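Long-range contacts in caprin-2 (Danio rerio, PDB 4OUS), which probably acts in canonical Wnt signaling through its C1q domain, a calcium-containing trimeric module of the C1q/TNF superfamily: residues 7-12 with 126-131; 42-47 with 107-112; 52-57 with 130-135. The protein carries 1 engineered substitution. All coordinates share one frame; numbering follows the deposited sequence.

Contact 1. Residues 7-12 with 126-131; sequences AFSAAR and TFSGFL
The ring of Phe-8 lies with one face on the backbone of the partner strand: Gly-129 N sits 3.4 Å above the ring plane, over its centre, and Ser-128 C lies nearer the rim. The edge of the same ring points into the face of Phe-127, a T-shaped pair with centroids 5.2 Å apart and planes at 80°. Phe-8 CG stands between its backbone N and carbonyl carbon (chi1 69°), which folds the ring back across the neighbouring strand. Gly-129 makes this possible, because a side chain there would run into Phe-8 CE2. Phe-127 CG, anti to its backbone N (chi1 178°), holds the ring so that Phe-8 CE1 stands 3.9 Å above its plane, over the centre.

The other face of the sheet carries Ala-7, Ser-9, Ala-11, Thr-126, Ser-128 and Phe-130. Ser-9 OG and Ser-128 OG meet tip to tip at 2.8 Å, and either may be the donor. In the trimer Ser-9 OG also bonds Val-99 N of the second subunit, Ser-128 OG bonds His-97 NE2 of the second subunit, and Thr-126 OG1 bonds Asn-96 OD1 of the same neighbour, which gives these buried hydroxyls partners across the interface. Ala-7 CB rests 3.8 Å from Phe-130 CB.

Four backbone bonds join the antiparallel strands, two at the pair Phe-8 and Gly-129 and two at Ala-10 and Phe-127, where Ala-10 N reaches Phe-127 O at 2.8 Å.

Within the jelly-roll sandwich, strand 7-12 runs between strands 29-34 and 125-134 of one sheet, and 125-134 is bordered in turn by 51-60. Phe-8 also stacks on Phe-38 and touches Phe-55 of strand 51-60, while Ala-10 packs on Leu-30 of strand 29-34.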
# COMPACT_ATOMS: atom_id res chain seq x y z
N ALA A 7 13.56 -4.16 -10.36
CA ALA A 7 12.87 -3.69 -9.16
C ALA A 7 13.62 -2.52 -8.58
O ALA A 7 14.85 -2.53 -8.54
CB ALA A 7 12.74 -4.81 -8.14
N PHE A 8 12.89 -1.52 -8.10
CA PHE A 8 13.52 -0.43 -7.38
C PHE A 8 12.71 -0.10 -6.15
O PHE A 8 11.50 -0.35 -6.09
CB PHE A 8 13.69 0.82 -8.26
CG PHE A 8 12.40 1.50 -8.60
CD1 PHE A 8 11.91 2.54 -7.83
CD2 PHE A 8 11.67 1.09 -9.70
CE1 PHE A 8 10.71 3.14 -8.15
CE2 PHE A 8 10.48 1.69 -10.03
CZ PHE A 8 9.99 2.72 -9.25
N SER A 9 13.38 0.50 -5.17
CA SER A 9 12.71 0.95 -3.97
C SER A 9 13.45 2.18 -3.49
O SER A 9 14.62 2.09 -3.08
CB SER A 9 12.69 -0.16 -2.92
OG SER A 9 11.76 0.13 -1.90
N ALA A 10 12.79 3.33 -3.59
CA ALA A 10 13.40 4.62 -3.38
C ALA A 10 12.76 5.36 -2.22
O ALA A 10 11.61 5.09 -1.85
CB ALA A 10 13.31 5.46 -4.65
N ALA A 11 13.50 6.31 -1.66
CA ALA A 11 12.99 7.13 -0.58
C ALA A 11 13.55 8.54 -0.70
O ALA A 11 14.64 8.74 -1.26
CB ALA A 11 13.32 6.55 0.77
N ARG A 12 12.82 9.50 -0.16
CA ARG A 12 13.30 10.86 -0.15
C ARG A 12 13.68 11.26 1.27
O ARG A 12 12.87 11.14 2.20
CB ARG A 12 12.25 11.81 -0.71
CG ARG A 12 12.89 12.89 -1.54
CD ARG A 12 11.93 14.01 -1.80
NE ARG A 12 12.61 15.29 -1.73
CZ ARG A 12 13.10 15.94 -2.78
NH1 ARG A 12 12.98 15.43 -4.00
NH2 ARG A 12 13.69 17.12 -2.61
N THR A 126 8.25 7.31 0.02
CA THR A 126 8.81 6.19 -0.71
C THR A 126 8.09 5.95 -2.04
O THR A 126 6.92 6.30 -2.21
CB THR A 126 8.71 4.91 0.11
OG1 THR A 126 7.33 4.70 0.38
CG2 THR A 126 9.51 5.01 1.41
N PHE A 127 8.79 5.28 -2.94
CA PHE A 127 8.28 4.96 -4.28
C PHE A 127 9.01 3.71 -4.73
O PHE A 127 10.24 3.70 -4.75
CB PHE A 127 8.54 6.14 -5.22
CG PHE A 127 8.12 5.95 -6.67
CD1 PHE A 127 7.02 5.19 -7.04
CD2 PHE A 127 8.83 6.60 -7.67
CE1 PHE A 127 6.66 5.08 -8.38
CE2 PHE A 127 8.48 6.51 -8.99
CZ PHE A 127 7.39 5.75 -9.36
N SER A 128 8.28 2.66 -5.08
CA SER A 128 8.88 1.42 -5.54
C SER A 128 8.13 0.85 -6.73
O SER A 128 6.97 1.17 -6.97
CB SER A 128 8.90 0.35 -4.45
OG SER A 128 9.46 0.85 -3.26
N GLY A 129 8.80 -0.05 -7.44
CA GLY A 129 8.19 -0.73 -8.55
C GLY A 129 8.92 -2.01 -8.87
O GLY A 129 10.11 -2.15 -8.55
N PHE A 130 8.23 -2.95 -9.49
CA PHE A 130 8.89 -4.16 -9.93
C PHE A 130 8.19 -4.78 -11.12
O PHE A 130 6.99 -4.59 -11.35
CB PHE A 130 9.02 -5.19 -8.78
CG PHE A 130 7.71 -5.61 -8.17
CD1 PHE A 130 7.00 -6.68 -8.68
CD2 PHE A 130 7.23 -4.98 -7.03
CE1 PHE A 130 5.81 -7.09 -8.10
CE2 PHE A 130 6.04 -5.39 -6.45
CZ PHE A 130 5.34 -6.45 -6.98
N LEU A 131 8.96 -5.53 -11.89
CA LEU A 131 8.47 -6.31 -13.01
C LEU A 131 7.66 -7.50 -12.50
O LEU A 131 8.15 -8.28 -11.68
CB LEU A 131 9.64 -6.77 -13.86
CG LEU A 131 9.35 -7.74 -15.00
CD1 LEU A 131 8.41 -7.12 -16.03
CD2 LEU A 131 10.66 -8.15 -15.65

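Contact 2. Residues 42-47 with 107-112; sequences SGRFTC and QVWLRL
Arg-44 and Gln-107 both send CG anti to the carbonyl carbon, beside the backbone N (chi1 -66° and -68°), and continue as extended chains, whereas Trp-109 has CG between N and carbonyl carbon. These torsions lay the arginine alongside the indole, both pointing the same way. The guanidinium stacks on the ring as a cation-pi pair, its plane tilted 28° against the indole and Arg-44 CZ lying 3.8 Å from the centroid of the five-membered ring. NH2 sits over the rim near Trp-109 CE2, and the aliphatic CG of Arg-44 covers Trp-109 CB at 3.8 Å. Trp-109 NE1 donates to the backbone O of Asn-75, which helps fix the indole beneath the charge.

Gln-107 crosses Arg-44 at about a right angle, and its amide serves two partners. OE1 takes a weak, bent bond from Arg-44 NH1 at 2.7 Å. On the other side of the amide, NE2 donates almost straight to Thr-46 OG1 at 3.2 Å, with the hydroxyl oxygen in the amide plane.

Below this polar layer, Phe-45 and Val-108 form an antiparallel hydrogen-bonded pair whose side chains face the sandwich interior. Phe-45 N reaches Val-108 O at 2.8 Å, and Val-108 N returns the bond to Phe-45 O. Beyond the pair, a water bridges Gly-43 O, at 2.7 Å, and Leu-110 N.

Ser-42 OG accepts from Arg-44 N in an ST turn, and Gly-43, with positive phi, and Arg-44 both face Asp-39 in a G1 beta bulge. A tight hairpin thus enters the sheet beside strand 107-114, on the layer of the C1q jelly roll that faces strands 51-60 and 93-102.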
# COMPACT_ATOMS: atom_id res chain seq x y z
N SER A 42 15.83 12.47 -11.61
CA SER A 42 14.59 12.79 -12.31
C SER A 42 13.39 12.16 -11.63
O SER A 42 12.25 12.57 -11.86
CB SER A 42 14.65 12.33 -13.76
OG SER A 42 14.68 10.91 -13.81
N GLY A 43 13.64 11.14 -10.81
CA GLY A 43 12.57 10.39 -10.18
C GLY A 43 11.86 9.44 -11.14
O GLY A 43 10.80 8.91 -10.80
N ARG A 44 12.44 9.21 -12.31
CA ARG A 44 11.78 8.39 -13.32
C ARG A 44 12.32 6.96 -13.38
O ARG A 44 13.53 6.72 -13.39
CB ARG A 44 11.92 9.03 -14.71
CG ARG A 44 11.18 10.35 -14.85
CD ARG A 44 11.44 11.02 -16.19
NE ARG A 44 10.55 12.15 -16.41
CZ ARG A 44 9.51 12.14 -17.24
NH1 ARG A 44 9.24 11.06 -17.95
NH2 ARG A 44 8.74 13.22 -17.36
N PHE A 45 11.37 6.03 -13.44
CA PHE A 45 11.64 4.65 -13.82
C PHE A 45 11.46 4.50 -15.33
O PHE A 45 10.42 4.90 -15.86
CB PHE A 45 10.67 3.72 -13.09
CG PHE A 45 10.74 2.29 -13.57
CD1 PHE A 45 11.76 1.46 -13.15
CD2 PHE A 45 9.78 1.79 -14.43
CE1 PHE A 45 11.83 0.15 -13.58
CE2 PHE A 45 9.84 0.47 -14.85
CZ PHE A 45 10.86 -0.35 -14.43
N THR A 46 12.45 3.94 -16.01
CA THR A 46 12.31 3.67 -17.43
C THR A 46 12.10 2.18 -17.65
O THR A 46 12.85 1.35 -17.14
CB THR A 46 13.55 4.14 -18.21
OG1 THR A 46 13.69 5.55 -18.02
CG2 THR A 46 13.39 3.86 -19.69
N CYS A 47 11.05 1.84 -18.40
CA CYS A 47 10.76 0.45 -18.70
C CYS A 47 11.82 -0.15 -19.62
O CYS A 47 12.01 0.33 -20.73
CB CYS A 47 9.39 0.35 -19.35
SG CYS A 47 8.96 -1.30 -19.88
N GLN A 107 8.12 5.77 -19.33
CA GLN A 107 8.63 6.25 -18.06
C GLN A 107 7.52 6.42 -17.04
O GLN A 107 6.44 6.92 -17.35
CB GLN A 107 9.40 7.55 -18.26
CG GLN A 107 10.69 7.32 -19.04
CD GLN A 107 11.53 8.57 -19.17
OE1 GLN A 107 11.01 9.65 -19.41
NE2 GLN A 107 12.84 8.42 -19.01
N VAL A 108 7.79 5.98 -15.81
CA VAL A 108 6.82 6.06 -14.74
C VAL A 108 7.45 6.88 -13.62
O VAL A 108 8.62 6.68 -13.28
CB VAL A 108 6.39 4.66 -14.25
CG1 VAL A 108 5.45 4.76 -13.07
CG2 VAL A 108 5.73 3.89 -15.39
N TRP A 109 6.69 7.83 -13.07
CA TRP A 109 7.24 8.80 -12.14
C TRP A 109 6.12 9.39 -11.31
O TRP A 109 4.95 9.24 -11.65
CB TRP A 109 8.01 9.90 -12.89
CG TRP A 109 7.26 10.57 -14.02
CD1 TRP A 109 6.97 10.04 -15.25
CD2 TRP A 109 6.72 11.90 -14.02
NE1 TRP A 109 6.29 10.96 -16.01
CE2 TRP A 109 6.13 12.11 -15.28
CE3 TRP A 109 6.69 12.94 -13.08
CZ2 TRP A 109 5.50 13.31 -15.62
CZ3 TRP A 109 6.08 14.13 -13.42
CH2 TRP A 109 5.49 14.30 -14.68
N LEU A 110 6.48 10.03 -10.20
CA LEU A 110 5.50 10.70 -9.35
C LEU A 110 5.58 12.20 -9.54
O LEU A 110 6.66 12.79 -9.57
CB LEU A 110 5.72 10.37 -7.88
CG LEU A 110 5.59 8.90 -7.48
CD1 LEU A 110 5.83 8.75 -5.99
CD2 LEU A 110 4.24 8.33 -7.85
N ARG A 111 4.41 12.81 -9.67
CA ARG A 111 4.26 14.24 -9.80
C ARG A 111 3.68 14.83 -8.51
O ARG A 111 2.65 14.35 -8.01
CB ARG A 111 3.35 14.59 -10.98
CG ARG A 111 3.25 16.08 -11.24
CD ARG A 111 2.49 16.38 -12.51
NE ARG A 111 1.07 16.11 -12.37
CZ ARG A 111 0.17 16.43 -13.30
NH1 ARG A 111 0.57 17.01 -14.43
NH2 ARG A 111 -1.11 16.17 -13.10
N LEU A 112 4.34 15.87 -8.01
CA LEU A 112 3.81 16.67 -6.92
C LEU A 112 2.89 17.71 -7.54
O LEU A 112 3.36 18.70 -8.10
CB LEU A 112 4.95 17.33 -6.14
CG LEU A 112 4.52 18.21 -4.97
CD1 LEU A 112 3.70 17.43 -3.97
CD2 LEU A 112 5.74 18.83 -4.31
O HOH W 1 9.05 10.15 -9.09

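Contact 3. Residues 52-57 with 130-135; sequences AYVFIF and FLLYQD
Ala-52 O accepts two backbone N-H groups, from Leu-132 N at 2.8 Å and Tyr-133 N at 3.1 Å, while Ala-52 N donates to Tyr-133 O. Further along, Val-54 and Phe-130 exchange two bonds, N to O in each direction, both at 2.9 Å. The doubled acceptor marks a classic beta bulge, Leu-132 and Tyr-133 facing Ala-52 near the C-terminal end of the last strand of the C1q jelly roll. Both tyrosine hydroxyls are bonded outside the two strands, Tyr-53 OH to Ala-49 O and Tyr-133 OH to Val-6 N of the third subunit.

Leu-131 CD1 lies over one face of the Tyr-53 ring, 3.5 Å from CZ, in a CH-pi contact. Tyr-53 CG is anti to its carbonyl carbon (chi1 -68°), which carries the ring along the sheet beneath that methyl. An alanine in place of Tyr-53 would probably leave Leu-131 CD1 without its aromatic bed and Ala-49 O without this donor. On the other face of the sheet, Val-54 CB sits over the Phe-130 ring at 3.8 Å from its centroid, and Phe-130 of the third subunit packs on Val-54.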
# COMPACT_ATOMS: atom_id res chain seq x y z
N ALA A 52 4.15 -6.24 -17.63
CA ALA A 52 3.31 -5.72 -16.56
C ALA A 52 4.19 -5.43 -15.35
O ALA A 52 5.00 -6.27 -14.95
CB ALA A 52 2.21 -6.70 -16.21
N TYR A 53 4.01 -4.24 -14.78
CA TYR A 53 4.80 -3.74 -13.66
C TYR A 53 3.90 -3.27 -12.53
O TYR A 53 2.84 -2.70 -12.79
CB TYR A 53 5.70 -2.58 -14.12
CG TYR A 53 6.81 -2.99 -15.07
CD1 TYR A 53 8.12 -3.08 -14.63
CD2 TYR A 53 6.55 -3.27 -16.41
CE1 TYR A 53 9.15 -3.45 -15.48
CE2 TYR A 53 7.57 -3.65 -17.28
CZ TYR A 53 8.87 -3.73 -16.80
OH TYR A 53 9.91 -4.10 -17.63
N VAL A 54 4.33 -3.49 -11.30
CA VAL A 54 3.61 -3.05 -10.11
C VAL A 54 4.33 -1.84 -9.52
O VAL A 54 5.55 -1.86 -9.39
CB VAL A 54 3.55 -4.17 -9.06
CG1 VAL A 54 2.85 -3.70 -7.79
CG2 VAL A 54 2.87 -5.40 -9.63
N PHE A 55 3.57 -0.81 -9.16
CA PHE A 55 4.10 0.38 -8.49
C PHE A 55 3.35 0.65 -7.20
O PHE A 55 2.14 0.43 -7.13
CB PHE A 55 4.00 1.61 -9.40
CG PHE A 55 4.79 1.46 -10.65
CD1 PHE A 55 4.21 0.96 -11.80
CD2 PHE A 55 6.15 1.74 -10.65
CE1 PHE A 55 4.95 0.77 -12.95
CE2 PHE A 55 6.89 1.55 -11.79
CZ PHE A 55 6.30 1.06 -12.94
N ILE A 56 4.06 1.13 -6.19
CA ILE A 56 3.48 1.50 -4.90
C ILE A 56 4.17 2.78 -4.43
O ILE A 56 5.38 2.94 -4.63
CB ILE A 56 3.65 0.39 -3.83
CG1 ILE A 56 3.28 -1.00 -4.37
CG2 ILE A 56 2.87 0.73 -2.57
CD1 ILE A 56 3.55 -2.12 -3.38
N PHE A 57 3.43 3.70 -3.81
CA PHE A 57 4.07 4.87 -3.23
C PHE A 57 3.35 5.30 -1.96
O PHE A 57 2.15 5.09 -1.81
CB PHE A 57 4.14 6.03 -4.23
CG PHE A 57 2.81 6.58 -4.66
CD1 PHE A 57 2.21 7.62 -3.96
CD2 PHE A 57 2.17 6.10 -5.79
CE1 PHE A 57 0.99 8.15 -4.36
CE2 PHE A 57 0.95 6.63 -6.20
CZ PHE A 57 0.37 7.66 -5.48
N PHE A 130 8.23 -2.95 -9.49
CA PHE A 130 8.89 -4.16 -9.93
C PHE A 130 8.19 -4.78 -11.12
O PHE A 130 6.99 -4.59 -11.35
CB PHE A 130 9.02 -5.19 -8.78
CG PHE A 130 7.71 -5.61 -8.17
CD1 PHE A 130 7.00 -6.68 -8.68
CD2 PHE A 130 7.23 -4.98 -7.03
CE1 PHE A 130 5.81 -7.09 -8.10
CE2 PHE A 130 6.04 -5.39 -6.45
CZ PHE A 130 5.34 -6.45 -6.98
N LEU A 131 8.96 -5.53 -11.89
CA LEU A 131 8.47 -6.31 -13.01
C LEU A 131 7.66 -7.50 -12.50
O LEU A 131 8.15 -8.28 -11.68
CB LEU A 131 9.64 -6.77 -13.86
CG LEU A 131 9.35 -7.74 -15.00
CD1 LEU A 131 8.41 -7.12 -16.03
CD2 LEU A 131 10.66 -8.15 -15.65
N LEU A 132 6.43 -7.62 -12.98
CA LEU A 132 5.58 -8.76 -12.65
C LEU A 132 5.62 -9.82 -13.76
O LEU A 132 5.93 -10.98 -13.51
CB LEU A 132 4.15 -8.29 -12.40
CG LEU A 132 3.13 -9.37 -12.08
CD1 LEU A 132 3.46 -10.07 -10.76
CD2 LEU A 132 1.73 -8.78 -12.04
N TYR A 133 5.30 -9.40 -14.98
CA TYR A 133 5.32 -10.28 -16.15
C TYR A 133 6.08 -9.67 -17.30
O TYR A 133 5.70 -8.61 -17.79
CB TYR A 133 3.92 -10.59 -16.64
CG TYR A 133 3.06 -11.33 -15.68
CD1 TYR A 133 3.44 -12.57 -15.21
CD2 TYR A 133 1.84 -10.81 -15.27
CE1 TYR A 133 2.65 -13.27 -14.33
CE2 TYR A 133 1.04 -11.50 -14.39
CZ TYR A 133 1.45 -12.73 -13.93
OH TYR A 133 0.65 -13.41 -13.05
N GLN A 134 7.12 -10.34 -17.77
CA GLN A 134 7.85 -9.86 -18.93
C GLN A 134 7.21 -10.40 -20.21
O GLN A 134 6.82 -11.57 -20.27
CB GLN A 134 9.32 -10.28 -18.86
CG GLN A 134 10.18 -9.71 -19.97
CD GLN A 134 11.62 -10.17 -19.88
OE1 GLN A 134 12.00 -10.87 -18.94
NE2 GLN A 134 12.42 -9.77 -20.86
N ASP A 135 7.09 -9.56 -21.22
CA ASP A 135 6.50 -9.99 -22.49
C ASP A 135 7.42 -10.98 -23.19
O ASP A 135 8.64 -10.93 -23.03
CB ASP A 135 6.23 -8.79 -23.40
CG ASP A 135 5.17 -9.09 -24.43
OD1 ASP A 135 5.53 -9.50 -25.56
OD2 ASP A 135 3.97 -8.90 -24.12

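Contacts 1 and 3 are neighbours in one sheet and share Phe-130 and Leu-131: strand 125-134 pairs with 7-12 in contact 1 and with 51-60 in contact 3, and their centres lie 11 Å apart. Contact 2 belongs to the facing layer, its centre about 10 Å from that of contact 1 and 14 Å from that of contact 3. Aromatic rings bridge the layers: Phe-8 CE2 comes to 3.4 Å from Phe-45 CD1, and Phe-45 CZ lies 3.7 Å from Tyr-53 CE1. Leu-110 CD1 reaches Phe-127 CG at 3.7 Å and Phe-57 CB at 3.6 Å, touching both other contacts. Contacts 1 and 3 both meet the second subunit, and through Phe-130 and the end of strand 125-134 the third as well.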